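Local coordinates for putative exported protein (Bacteroides fragilis, PDB 4RAA) that is of unknown function but folds as a six-bladed beta-propeller of the YWTD superfamily and is probably an exported lipoprotein, at residues A[36-40]-A[62-66]; A[42-48]-A[307-313]; A[137-143]-A[208-212]; A[189-193]-A[259-263]; A[297-303]-A[334-340]. All coordinates share one frame; numbering follows the deposited sequence. Where two conformers were deposited one is given.

Contact 1: A[36-40]-A[62-66]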
# COMPACT_ATOMS: atom_id res chain seq x y z
N ASP A 36 -13.84 29.90 8.07
CA ASP A 36 -13.28 29.10 9.18
C ASP A 36 -12.81 27.71 8.73
O ASP A 36 -11.83 27.18 9.27
CB ASP A 36 -14.30 28.97 10.34
CG ASP A 36 -14.51 30.29 11.10
OD1 ASP A 36 -14.19 31.39 10.59
OD2 ASP A 36 -15.01 30.23 12.24
N SER A 37 -13.50 27.13 7.74
CA SER A 37 -13.13 25.83 7.18
C SER A 37 -11.90 25.85 6.26
O SER A 37 -11.37 24.78 5.96
CB SER A 37 -14.32 25.18 6.45
OG SER A 37 -14.84 26.01 5.42
N CYS A 38 -11.43 27.03 5.83
CA CYS A 38 -10.29 27.13 4.89
C CYS A 38 -9.29 28.24 5.20
O CYS A 38 -8.87 28.99 4.32
CB CYS A 38 -10.84 27.28 3.46
SG CYS A 38 -11.63 28.86 3.12
N LEU A 39 -8.88 28.32 6.47
CA LEU A 39 -7.85 29.29 6.89
C LEU A 39 -6.49 28.79 6.39
O LEU A 39 -6.19 27.60 6.53
CB LEU A 39 -7.86 29.49 8.41
CG LEU A 39 -9.11 30.20 8.96
CD1 LEU A 39 -9.28 29.97 10.45
CD2 LEU A 39 -9.09 31.70 8.66
N VAL A 40 -5.70 29.68 5.80
CA VAL A 40 -4.40 29.35 5.21
C VAL A 40 -3.31 30.22 5.82
O VAL A 40 -3.42 31.43 5.78
CB VAL A 40 -4.42 29.59 3.67
CG1 VAL A 40 -3.05 29.31 3.05
CG2 VAL A 40 -5.49 28.73 3.00
N ASN A 62 -2.46 21.25 5.82
CA ASN A 62 -3.83 21.09 5.31
C ASN A 62 -3.77 21.16 3.79
O ASN A 62 -3.09 22.03 3.26
CB ASN A 62 -4.74 22.21 5.83
CG ASN A 62 -4.90 22.18 7.34
OD1 ASN A 62 -5.27 21.16 7.91
ND2 ASN A 62 -4.66 23.31 7.99
N LEU A 63 -4.46 20.26 3.11
CA LEU A 63 -4.52 20.25 1.64
C LEU A 63 -5.90 20.77 1.27
O LEU A 63 -6.89 20.13 1.63
CB LEU A 63 -4.29 18.83 1.10
CG LEU A 63 -4.28 18.61 -0.41
CD1 LEU A 63 -3.21 19.46 -1.08
CD2 LEU A 63 -4.04 17.14 -0.74
N TYR A 64 -5.96 21.90 0.58
CA TYR A 64 -7.23 22.54 0.18
C TYR A 64 -7.47 22.58 -1.32
O TYR A 64 -6.53 22.49 -2.11
CB TYR A 64 -7.24 23.99 0.64
CG TYR A 64 -7.22 24.20 2.11
CD1 TYR A 64 -8.24 23.70 2.91
CD2 TYR A 64 -6.24 24.98 2.71
CE1 TYR A 64 -8.26 23.92 4.29
CE2 TYR A 64 -6.25 25.23 4.09
CZ TYR A 64 -7.26 24.69 4.87
OH TYR A 64 -7.26 24.93 6.21
N VAL A 65 -8.75 22.72 -1.68
CA VAL A 65 -9.17 22.91 -3.08
C VAL A 65 -9.91 24.24 -3.15
O VAL A 65 -10.88 24.47 -2.43
CB VAL A 65 -10.07 21.79 -3.62
CG1 VAL A 65 -10.40 22.03 -5.09
CG2 VAL A 65 -9.37 20.44 -3.46
N PHE A 66 -9.38 25.13 -4.00
CA PHE A 66 -9.97 26.41 -4.30
C PHE A 66 -10.32 26.43 -5.78
O PHE A 66 -9.84 25.62 -6.58
CB PHE A 66 -9.00 27.54 -3.97
CG PHE A 66 -8.89 27.85 -2.51
CD1 PHE A 66 -8.02 27.13 -1.70
CD2 PHE A 66 -9.65 28.87 -1.94
CE1 PHE A 66 -7.90 27.43 -0.35
CE2 PHE A 66 -9.54 29.18 -0.59
CZ PHE A 66 -8.66 28.46 0.21
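Tyr64 reaches out of strand 62-67 to the loop 36-40, where its hydroxyl donates a hydrogen bond to the carbonyl oxygen of Leu39, OH to O 2.9 Å. The donor sits 26° off the plane of that carbonyl. Cys38 CB stands over one face of the ring, offset toward the rim, and its CA comes obliquely to 3.8 Å from Tyr64 CE1, while Val40 comes alongside from the far end of the loop, CG2 to Tyr64 CE2 3.7 Å, the Val40 and Tyr64 side chains running in opposite directions. Two residues further along the strand, Phe66 brings its CZ to 4.1 Å from Cys38 CB and 4.2 Å from Val40 CG2. The Cys38 sulfur joins in as an oblique sulfur-aromatic contact, SG lying 5.2 Å from the centre of the Phe66 ring. Alternation along the strand puts both aromatics on the same side, with CG of Tyr64 opposite the carbonyl carbon (chi1 -65°). In the second shell, Asn352 fixes the loop itself: its ND2 binds Cys38 O and its OD1 accepts from Val40 N. The strand beneath is paired with 52-57 and 72-79, so this loop, leading from strand 25-31 toward strand 45-49, packs against one face of a propeller sheet, with Phe72 of strand 72-79 beside Cys38 and Ile55 of strand 52-57 beside Phe66.

Contact 2: A[42-48]-A[307-313]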
# COMPACT_ATOMS: atom_id res chain seq x y z
N ASN A 42 0.27 29.43 5.06
CA ASN A 42 1.32 29.38 4.05
C ASN A 42 0.76 28.74 2.77
O ASN A 42 -0.08 27.86 2.86
CB ASN A 42 2.44 28.55 4.68
CG ASN A 42 3.62 28.30 3.77
OD1 ASN A 42 3.63 27.34 2.99
ND2 ASN A 42 4.67 29.11 3.92
N VAL A 43 1.19 29.21 1.60
CA VAL A 43 0.81 28.57 0.31
C VAL A 43 2.11 27.93 -0.15
O VAL A 43 2.86 28.52 -0.94
CB VAL A 43 0.18 29.53 -0.73
CG1 VAL A 43 -0.12 28.82 -2.05
CG2 VAL A 43 -1.11 30.12 -0.17
N GLY A 44 2.38 26.74 0.39
CA GLY A 44 3.61 26.00 0.11
C GLY A 44 3.75 25.50 -1.31
O GLY A 44 4.79 25.72 -1.94
N LEU A 45 2.71 24.84 -1.81
CA LEU A 45 2.70 24.24 -3.15
C LEU A 45 1.33 24.45 -3.80
O LEU A 45 0.32 24.44 -3.10
CB LEU A 45 3.02 22.75 -3.02
CG LEU A 45 3.00 21.78 -4.21
CD1 LEU A 45 3.97 22.18 -5.33
CD2 LEU A 45 3.31 20.37 -3.73
N ILE A 46 1.31 24.62 -5.13
CA ILE A 46 0.06 24.83 -5.88
C ILE A 46 0.08 24.11 -7.25
O ILE A 46 1.09 24.14 -7.93
CB ILE A 46 -0.25 26.34 -6.02
CG1 ILE A 46 -1.68 26.57 -6.54
CG2 ILE A 46 0.77 27.06 -6.89
CD1 ILE A 46 -2.12 28.01 -6.46
N ARG A 47 -1.04 23.47 -7.61
CA ARG A 47 -1.21 22.73 -8.86
C ARG A 47 -2.61 22.94 -9.44
O ARG A 47 -3.58 23.04 -8.68
CB ARG A 47 -1.04 21.22 -8.63
CG ARG A 47 0.31 20.75 -8.09
CD ARG A 47 1.46 21.04 -9.04
NE ARG A 47 2.74 20.48 -8.59
CZ ARG A 47 3.96 20.82 -9.03
NH1 ARG A 47 4.14 21.80 -9.94
NH2 ARG A 47 5.04 20.20 -8.53
N GLU A 48 -2.71 23.00 -10.77
CA GLU A 48 -4.00 23.10 -11.47
C GLU A 48 -4.62 21.71 -11.57
O GLU A 48 -3.90 20.72 -11.63
CB GLU A 48 -3.86 23.62 -12.92
CG GLU A 48 -3.28 25.02 -13.11
CD GLU A 48 -3.41 25.51 -14.55
OE1 GLU A 48 -4.55 25.67 -15.04
OE2 GLU A 48 -2.38 25.77 -15.21
N TYR A 307 8.33 34.90 -0.40
CA TYR A 307 8.66 33.67 -1.11
C TYR A 307 7.73 33.40 -2.29
O TYR A 307 6.60 33.90 -2.35
CB TYR A 307 8.58 32.47 -0.14
CG TYR A 307 7.20 32.22 0.44
CD1 TYR A 307 6.70 33.00 1.51
CD2 TYR A 307 6.38 31.19 -0.05
CE1 TYR A 307 5.43 32.77 2.04
CE2 TYR A 307 5.12 30.95 0.47
CZ TYR A 307 4.64 31.73 1.52
OH TYR A 307 3.38 31.47 2.03
N PHE A 308 8.23 32.60 -3.23
CA PHE A 308 7.46 32.13 -4.37
C PHE A 308 6.97 30.72 -4.03
O PHE A 308 7.76 29.88 -3.59
CB PHE A 308 8.28 32.13 -5.67
CG PHE A 308 8.15 33.40 -6.45
CD1 PHE A 308 9.01 34.48 -6.23
CD2 PHE A 308 7.14 33.54 -7.41
CE1 PHE A 308 8.88 35.66 -6.95
CE2 PHE A 308 7.01 34.72 -8.14
CZ PHE A 308 7.87 35.78 -7.91
N SER A 309 5.66 30.49 -4.21
CA SER A 309 5.09 29.15 -4.05
C SER A 309 5.65 28.29 -5.15
O SER A 309 5.88 28.78 -6.27
CB SER A 309 3.57 29.13 -4.20
OG SER A 309 2.96 29.89 -3.19
N ILE A 310 5.85 27.02 -4.85
CA ILE A 310 6.30 26.08 -5.86
C ILE A 310 5.04 25.76 -6.69
O ILE A 310 3.93 25.76 -6.16
CB ILE A 310 7.09 24.90 -5.24
CG1 ILE A 310 8.36 25.47 -4.56
CG2 ILE A 310 7.47 23.88 -6.32
CD1 ILE A 310 9.01 24.60 -3.51
N GLY A 311 5.23 25.54 -8.00
CA GLY A 311 4.15 25.36 -8.99
C GLY A 311 3.77 26.65 -9.72
O GLY A 311 4.13 27.76 -9.30
N SER A 312 3.04 26.49 -10.82
CA SER A 312 2.54 27.59 -11.65
C SER A 312 1.10 27.31 -12.13
O SER A 312 0.60 26.19 -11.98
CB SER A 312 3.48 27.85 -12.83
OG SER A 312 3.82 26.65 -13.50
N VAL A 313 0.45 28.34 -12.66
CA VAL A 313 -0.96 28.28 -13.11
C VAL A 313 -1.10 29.01 -14.45
O VAL A 313 -0.97 30.23 -14.48
CB VAL A 313 -1.89 28.94 -12.05
CG1 VAL A 313 -3.36 28.90 -12.47
CG2 VAL A 313 -1.71 28.29 -10.68
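A single parallel beta bridge between Leu45 and Ile310 links strand 45-49 to the segment leading into the short strand 312-313. Ile46 N donates to Ile310 O at 3.0 Å, and the return bond from Ile310 N to Gly44 O is weak at 3.4 Å. One residue on, a CA-H...O contact runs from Gly311 CA to Ile46 O, 3.5 Å, made at a glycine, where no side chain stands between the two backbones. Before the bridge, side chains take over the bonding. Ser309 OG donates to Val43 O at 2.6 Å, and Tyr307 OH accepts a nearly straight bond from Val43 N, 3.2 Å with 163° at the hydrogen. The Asn42 amide lies almost parallel to the Tyr307 ring, 3° between planes, a position it reaches with CG trans to its backbone N (chi1 177°). At the bridge Leu45 CD1 meets Ile310 CG2 at 4.0 Å; beyond it Ile46 CD1 meets Val313 CG2 at 4.2 Å, and Glu48 lays its CG 3.9 Å from Val313 CG1. The Glu48 carboxylate is held by Lys68 through a salt bridge and by the backbone N of Asp314. Gly44 and Leu45 together face Leu56 in a classic beta bulge within the pairing of strand 45-49 with 52-57; on its other side that strand meets strand 312-313, the inner edge of the sheet that also holds 316-321.

Contact 3: A[137-143]-A[208-212]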
# COMPACT_ATOMS: atom_id res chain seq x y z
N LEU A 137 6.31 9.90 -13.89
CA LEU A 137 6.96 10.08 -15.20
C LEU A 137 5.94 9.68 -16.27
O LEU A 137 5.09 8.83 -16.00
CB LEU A 137 8.19 9.18 -15.32
CG LEU A 137 9.31 9.42 -14.30
CD1 LEU A 137 10.33 8.29 -14.36
CD2 LEU A 137 9.96 10.79 -14.50
N GLU A 138 6.05 10.25 -17.48
CA GLU A 138 5.08 9.99 -18.57
C GLU A 138 4.83 8.49 -18.83
O GLU A 138 3.68 8.10 -19.09
CB GLU A 138 5.47 10.67 -19.88
CG GLU A 138 4.28 10.81 -20.85
CD GLU A 138 4.66 10.94 -22.33
OE1 GLU A 138 5.86 11.09 -22.67
OE2 GLU A 138 3.72 10.88 -23.15
N ASP A 139 5.88 7.67 -18.73
CA ASP A 139 5.73 6.22 -18.90
C ASP A 139 4.92 5.50 -17.79
O ASP A 139 4.53 4.35 -17.97
CB ASP A 139 7.08 5.52 -19.17
CG ASP A 139 8.07 5.62 -18.03
OD1 ASP A 139 7.71 5.94 -16.87
OD2 ASP A 139 9.26 5.37 -18.30
N GLY A 140 4.71 6.17 -16.65
CA GLY A 140 3.90 5.62 -15.54
C GLY A 140 4.66 5.37 -14.24
O GLY A 140 4.04 5.29 -13.18
N ASN A 141 5.98 5.25 -14.34
CA ASN A 141 6.83 5.04 -13.17
C ASN A 141 6.92 6.32 -12.35
O ASN A 141 6.62 7.41 -12.84
CB ASN A 141 8.24 4.61 -13.59
CG ASN A 141 8.26 3.33 -14.38
OD1 ASN A 141 7.46 2.42 -14.15
ND2 ASN A 141 9.18 3.24 -15.33
N LEU A 142 7.38 6.18 -11.11
CA LEU A 142 7.39 7.26 -10.14
C LEU A 142 8.81 7.74 -9.85
O LEU A 142 9.69 6.90 -9.66
CB LEU A 142 6.74 6.76 -8.85
CG LEU A 142 5.37 6.07 -9.02
CD1 LEU A 142 4.95 5.37 -7.73
CD2 LEU A 142 4.30 7.06 -9.48
N LEU A 143 9.03 9.06 -9.85
CA LEU A 143 10.32 9.66 -9.48
C LEU A 143 10.16 10.21 -8.08
O LEU A 143 9.28 11.03 -7.85
CB LEU A 143 10.73 10.80 -10.42
CG LEU A 143 12.05 11.53 -10.13
CD1 LEU A 143 13.25 10.58 -10.22
CD2 LEU A 143 12.25 12.71 -11.07
N ARG A 208 16.63 16.60 -17.08
CA ARG A 208 15.37 16.00 -17.51
C ARG A 208 15.55 14.54 -17.13
O ARG A 208 16.47 13.90 -17.64
CB ARG A 208 15.20 16.15 -19.03
CG ARG A 208 13.84 15.77 -19.59
CD ARG A 208 13.89 15.79 -21.11
NE ARG A 208 14.54 14.58 -21.61
CZ ARG A 208 15.18 14.44 -22.78
NH1 ARG A 208 15.34 15.46 -23.64
NH2 ARG A 208 15.70 13.25 -23.08
N VAL A 209 14.74 14.03 -16.22
CA VAL A 209 14.87 12.64 -15.71
C VAL A 209 13.75 11.73 -16.19
O VAL A 209 12.58 12.00 -15.91
CB VAL A 209 14.87 12.59 -14.16
CG1 VAL A 209 15.08 11.14 -13.67
CG2 VAL A 209 15.93 13.53 -13.58
N GLY A 210 14.13 10.65 -16.87
CA GLY A 210 13.22 9.58 -17.31
C GLY A 210 13.63 8.29 -16.61
O GLY A 210 14.53 8.31 -15.77
N THR A 211 12.98 7.18 -16.95
CA THR A 211 13.32 5.88 -16.36
C THR A 211 14.76 5.42 -16.69
O THR A 211 15.45 4.93 -15.80
CB THR A 211 12.29 4.78 -16.74
OG1 THR A 211 10.99 5.19 -16.29
CG2 THR A 211 12.62 3.43 -16.10
N SER A 212 15.21 5.62 -17.94
CA SER A 212 16.57 5.23 -18.39
C SER A 212 17.37 6.41 -18.95
O SER A 212 18.13 6.24 -19.91
CB SER A 212 16.46 4.16 -19.46
OG SER A 212 15.65 3.10 -19.01
O HOH W 1 10.61 8.06 -18.28
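A type I turn, Leu137 to Gly140, brings one hairpin's bend close to another's, with the CA atoms of Leu137 and Gly210 6.6 Å apart. Thr211 OG1 is the focus. It donates to Asp139 OD2 at 2.7 Å, on the syn lone pair of that oxygen, and accepts from Asn141 ND2 at 2.8 Å. The second bond is nearly straight, 162° at the hydrogen, and lies in the amide plane. With CG between its backbone N and carbonyl carbon (chi1 63°), Asp139 turns OD1 to Asn141 N, 3.1 Å away, an Asx turn. A water also joins the segments, accepting from Thr211 N at 2.9 Å and giving a weak bond to Asp139 OD2. Next to this polar cluster the leucines fill in: Leu137 CD1 lies 3.7 Å from Thr211 OG1, and Leu143 crosses Val209 at about a right angle, CD1 to CG1 3.9 Å. Val196 of strand 195-200 backs both leucines; the contact joins the sheet of 142-145 to that of 203-210. With one bond given and one received, the threonine hydroxyl has its direction fixed, and the carboxylate, holding a hydroxyl, a backbone N-H and a water, ties the turn to the blade beside it.

Contact 4: A[189-193]-A[259-263]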
# COMPACT_ATOMS: atom_id res chain seq x y z
N ILE A 189 11.61 18.77 -7.78
CA ILE A 189 11.20 17.97 -8.91
C ILE A 189 9.96 18.66 -9.48
O ILE A 189 9.07 19.05 -8.70
CB ILE A 189 10.79 16.53 -8.51
CG1 ILE A 189 11.77 15.92 -7.51
CG2 ILE A 189 10.70 15.65 -9.75
CD1 ILE A 189 11.38 14.52 -7.08
N TYR A 190 9.91 18.81 -10.81
CA TYR A 190 8.76 19.44 -11.49
C TYR A 190 8.56 18.94 -12.92
O TYR A 190 9.43 18.27 -13.50
CB TYR A 190 8.87 20.97 -11.45
CG TYR A 190 10.05 21.58 -12.19
CD1 TYR A 190 10.02 21.75 -13.57
CD2 TYR A 190 11.19 22.05 -11.49
CE1 TYR A 190 11.08 22.31 -14.27
CE2 TYR A 190 12.26 22.62 -12.19
CZ TYR A 190 12.19 22.75 -13.58
OH TYR A 190 13.21 23.30 -14.32
N LYS A 191 7.39 19.30 -13.47
CA LYS A 191 7.00 18.98 -14.84
C LYS A 191 6.91 20.22 -15.74
O LYS A 191 6.69 21.34 -15.26
CB LYS A 191 5.65 18.23 -14.87
CG LYS A 191 5.71 16.76 -14.45
CD LYS A 191 4.49 15.94 -14.91
CE LYS A 191 3.19 16.38 -14.24
NZ LYS A 191 2.05 15.53 -14.64
N VAL A 192 7.16 19.98 -17.03
CA VAL A 192 7.00 20.96 -18.12
C VAL A 192 6.48 20.08 -19.25
O VAL A 192 7.26 19.34 -19.89
CB VAL A 192 8.31 21.68 -18.51
CG1 VAL A 192 8.08 22.60 -19.71
CG2 VAL A 192 8.86 22.48 -17.32
N GLY A 193 5.16 20.12 -19.45
CA GLY A 193 4.48 19.24 -20.38
C GLY A 193 4.52 17.87 -19.71
O GLY A 193 4.23 17.76 -18.50
N VAL A 259 13.97 26.72 -8.39
CA VAL A 259 13.66 26.97 -9.80
C VAL A 259 12.22 26.57 -10.11
O VAL A 259 11.73 25.51 -9.67
CB VAL A 259 14.58 26.17 -10.78
CG1 VAL A 259 14.25 26.50 -12.24
CG2 VAL A 259 16.06 26.42 -10.50
N GLU A 260 11.56 27.47 -10.85
CA GLU A 260 10.21 27.22 -11.37
C GLU A 260 10.28 27.51 -12.86
O GLU A 260 10.80 28.54 -13.30
CB GLU A 260 9.12 28.03 -10.65
CG GLU A 260 7.71 27.78 -11.19
CD GLU A 260 7.36 26.30 -11.39
OE1 GLU A 260 7.76 25.44 -10.56
OE2 GLU A 260 6.65 25.99 -12.37
N GLU A 261 9.78 26.57 -13.66
CA GLU A 261 9.83 26.68 -15.11
C GLU A 261 8.43 26.58 -15.72
O GLU A 261 7.56 25.90 -15.17
CB GLU A 261 10.75 25.58 -15.67
CG GLU A 261 11.27 25.87 -17.08
CD GLU A 261 12.21 24.81 -17.65
OE1 GLU A 261 12.82 24.01 -16.91
OE2 GLU A 261 12.35 24.79 -18.89
N THR A 262 8.21 27.32 -16.81
CA THR A 262 6.96 27.29 -17.61
C THR A 262 7.38 27.11 -19.08
O THR A 262 8.56 26.87 -19.34
CB THR A 262 6.10 28.57 -17.42
OG1 THR A 262 6.74 29.70 -18.02
CG2 THR A 262 5.82 28.85 -15.95
N GLU A 263 6.43 27.19 -20.01
CA GLU A 263 6.73 27.09 -21.45
C GLU A 263 7.47 28.31 -21.99
O GLU A 263 8.28 28.17 -22.89
CB GLU A 263 5.45 26.91 -22.29
CG GLU A 263 4.66 25.63 -22.02
CD GLU A 263 5.40 24.34 -22.38
OE1 GLU A 263 6.37 24.36 -23.17
OE2 GLU A 263 4.99 23.27 -21.87
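Tyr190 and Glu261 join neighbouring inner strands of the propeller, 189-192 and 254-261, whose axes lie 7.9 Å apart at 16°, and the strands meet here through side chains instead of backbone pairing. Tyr190 spans the gap. Its hydroxyl donates to Glu261 OE1 at 2.7 Å, on the anti lone pair of that oxygen, which itself sits at the ring edge in the ring plane. Ring and carboxylate planes stand 75° apart, and the two side chains cross at about a right angle. The tyrosine swings across with chi1 64°, placing its CG between the backbone N and the carbonyl carbon. That puts one ring face over the backbone N of Glu261 and lets Glu261 CB rest 3.6 Å from Tyr190 CE1, while Val259 CG1 lies 4.0 Å from Tyr190 OH. Two residues along, Val192 points the same way as Tyr190 and extends the apolar part, its CG2 packing 4.0 Å from Glu261 CB. Near the more exposed end, Val192 CG1 also passes 3.8 Å from the carboxylate oxygen OE2 of Glu263. Glu261 is extended, and its other oxygen, OE2, meets Lys283 in a salt bridge and His218 in a hydrogen bond. The buried carboxylate is thus shared between a phenol on one oxygen and a lysine and a histidine on the other, a network that probably balances its negative charge and holds the tyrosine ring in a defined rotation between the blades.

Contact 5: A[297-303]-A[334-340]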
# COMPACT_ATOMS: atom_id res chain seq x y z
N GLN A 297 10.26 43.76 -5.62
CA GLN A 297 8.92 44.00 -5.03
C GLN A 297 8.47 45.48 -5.06
O GLN A 297 7.27 45.74 -5.21
CB GLN A 297 8.85 43.43 -3.61
CG GLN A 297 9.64 44.20 -2.57
CD GLN A 297 9.94 43.42 -1.31
OE1 GLN A 297 9.49 42.28 -1.13
NE2 GLN A 297 10.73 44.02 -0.43
N ASP A 298 9.40 46.42 -4.88
CA ASP A 298 9.11 47.87 -5.00
C ASP A 298 8.84 48.28 -6.47
O ASP A 298 7.97 49.11 -6.72
CB ASP A 298 10.19 48.74 -4.33
CG ASP A 298 10.11 48.72 -2.78
OD1 ASP A 298 9.30 47.97 -2.18
OD2 ASP A 298 10.86 49.49 -2.15
N GLN A 299 9.57 47.68 -7.43
CA GLN A 299 9.35 47.94 -8.87
C GLN A 299 7.97 47.48 -9.37
O GLN A 299 7.38 48.15 -10.22
CB GLN A 299 10.44 47.30 -9.74
CG GLN A 299 11.77 48.06 -9.73
CD GLN A 299 12.81 47.47 -10.68
OE1 GLN A 299 12.58 46.46 -11.35
NE2 GLN A 299 13.97 48.11 -10.73
N LEU A 300 7.47 46.36 -8.87
CA LEU A 300 6.12 45.86 -9.22
C LEU A 300 4.99 46.43 -8.35
O LEU A 300 3.82 46.14 -8.61
CB LEU A 300 6.08 44.32 -9.16
CG LEU A 300 7.10 43.57 -10.02
CD1 LEU A 300 7.01 42.09 -9.74
CD2 LEU A 300 6.88 43.87 -11.50
N LYS A 301 5.34 47.22 -7.32
CA LYS A 301 4.39 47.87 -6.40
C LYS A 301 3.53 46.86 -5.63
O LYS A 301 2.29 46.94 -5.65
CB LYS A 301 3.53 48.93 -7.13
CG LYS A 301 4.32 50.11 -7.70
CD LYS A 301 3.37 51.15 -8.28
CE LYS A 301 4.06 52.49 -8.53
NZ LYS A 301 5.14 52.40 -9.55
N VAL A 302 4.21 45.90 -4.97
CA VAL A 302 3.56 44.82 -4.17
C VAL A 302 4.05 44.69 -2.70
O VAL A 302 3.80 43.66 -2.07
CB VAL A 302 3.63 43.45 -4.90
CG1 VAL A 302 3.04 43.56 -6.30
CG2 VAL A 302 5.05 42.90 -4.96
N GLY A 303 4.77 45.69 -2.18
CA GLY A 303 5.19 45.74 -0.77
C GLY A 303 6.20 44.73 -0.25
O GLY A 303 7.35 45.10 0.01
N TYR A 334 1.96 53.62 1.12
CA TYR A 334 2.76 52.85 0.17
C TYR A 334 2.05 52.91 -1.17
O TYR A 334 0.84 52.67 -1.26
CB TYR A 334 2.99 51.40 0.61
CG TYR A 334 3.93 50.66 -0.32
CD1 TYR A 334 5.33 50.75 -0.18
CD2 TYR A 334 3.43 49.87 -1.37
CE1 TYR A 334 6.19 50.07 -1.05
CE2 TYR A 334 4.28 49.19 -2.24
CZ TYR A 334 5.65 49.29 -2.08
OH TYR A 334 6.46 48.60 -2.95
N VAL A 335 2.83 53.21 -2.20
CA VAL A 335 2.33 53.37 -3.57
C VAL A 335 2.12 51.99 -4.23
O VAL A 335 2.97 51.50 -4.99
CB VAL A 335 3.26 54.35 -4.36
CG1 VAL A 335 4.74 53.90 -4.40
CG2 VAL A 335 2.70 54.64 -5.75
N PHE A 336 0.97 51.36 -3.93
CA PHE A 336 0.58 50.03 -4.48
C PHE A 336 0.10 50.01 -5.92
O PHE A 336 -0.23 51.04 -6.48
CB PHE A 336 -0.52 49.36 -3.62
CG PHE A 336 -0.00 48.67 -2.40
CD1 PHE A 336 0.75 47.51 -2.53
CD2 PHE A 336 -0.29 49.14 -1.13
CE1 PHE A 336 1.24 46.85 -1.41
CE2 PHE A 336 0.19 48.48 -0.01
CZ PHE A 336 0.96 47.33 -0.14
N ASP A 337 0.05 48.80 -6.49
CA ASP A 337 -0.48 48.55 -7.85
C ASP A 337 -2.01 48.79 -7.82
O ASP A 337 -2.65 48.46 -6.82
CB ASP A 337 -0.12 47.11 -8.30
CG ASP A 337 -0.79 46.67 -9.62
OD1 ASP A 337 -2.04 46.54 -9.67
OD2 ASP A 337 -0.05 46.36 -10.58
N ASP A 338 -2.56 49.34 -8.90
CA ASP A 338 -4.00 49.67 -8.99
C ASP A 338 -4.89 48.48 -8.65
O ASP A 338 -5.73 48.59 -7.75
CB ASP A 338 -4.40 50.23 -10.38
CG ASP A 338 -3.86 51.64 -10.64
OD1 ASP A 338 -3.33 52.30 -9.73
OD2 ASP A 338 -3.97 52.10 -11.80
N LYS A 339 -4.68 47.35 -9.33
CA LYS A 339 -5.51 46.16 -9.08
C LYS A 339 -5.26 45.50 -7.71
O LYS A 339 -6.21 44.95 -7.13
CB LYS A 339 -5.43 45.15 -10.25
CG LYS A 339 -6.31 43.89 -10.09
CD LYS A 339 -7.80 44.17 -9.82
CE LYS A 339 -8.56 42.98 -9.23
NZ LYS A 339 -8.81 41.88 -10.18
N LEU A 340 -4.03 45.56 -7.19
CA LEU A 340 -3.73 45.01 -5.85
C LEU A 340 -4.44 45.82 -4.78
O LEU A 340 -5.09 45.25 -3.91
CB LEU A 340 -2.22 45.01 -5.55
CG LEU A 340 -1.75 44.46 -4.19
CD1 LEU A 340 -2.28 43.06 -3.91
CD2 LEU A 340 -0.24 44.49 -4.11
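Lys301 leaves helix 293-299 with positive phi (60°) in a Schellman motif, and at this turn the chain passes closest to segment 334-340, the CA atoms of Lys301 and Phe336 being 4.8 Å apart. Lys301 O accepts from Asp337 N at 3.0 Å, the donor lying in the carbonyl plane on a lone pair. Asp337 is also the N-cap of helix 338-345: its OD1 takes weak bonds from Lys339 N and Leu340 N, so one residue joins the end of helix 293-299 to the start of helix 338-345. On the other side of the turn Tyr334 reaches back to the helix. Its OH donates to Asp298 OD1 at 3.0 Å, coming from above the carboxylate plane by 55°, and accepts a weak bond from Gly303 N. Phe336 packs edge-on against the turn, CD1 3.5 Å from Lys301 O and CE1 3.8 Å from Val302 C, while Tyr334 CD2 sits over the centre of its ring. The aliphatic part of Lys301 runs past Val335, with CG 3.3 Å from Val335 O and CE 3.8 Å from Val335 CG2. Deeper in, Leu340 CD2 meets Val302 CG1 at 4.1 Å, and Phe29 of strand 25-31 lies behind both residues.

In the fold
All five contacts are partly buried, but 2 and 4 are central, their centres about 6 and 10 Å from that of the chain, and 1, 3 and 5 peripheral. Contacts 2 and 4 touch through a probable hydrogen bond between Ser312 OG and Glu260 OE2. Both join adjacent blades, contact 2 by backbone bonds helped by serine and tyrosine hydroxyls, contact 4 by a tyrosine-glutamate pair. Contact 3 shares with contact 4 the sheet of strands 189-192 and 203-210, and Leu143 packs on Ile189 between them; its chemistry is polar and water-assisted. Contact 1 reaches the same sheet as contact 2 but is a loop laid on aromatics. Contact 5, its centre about 24 Å out, joins helix ends.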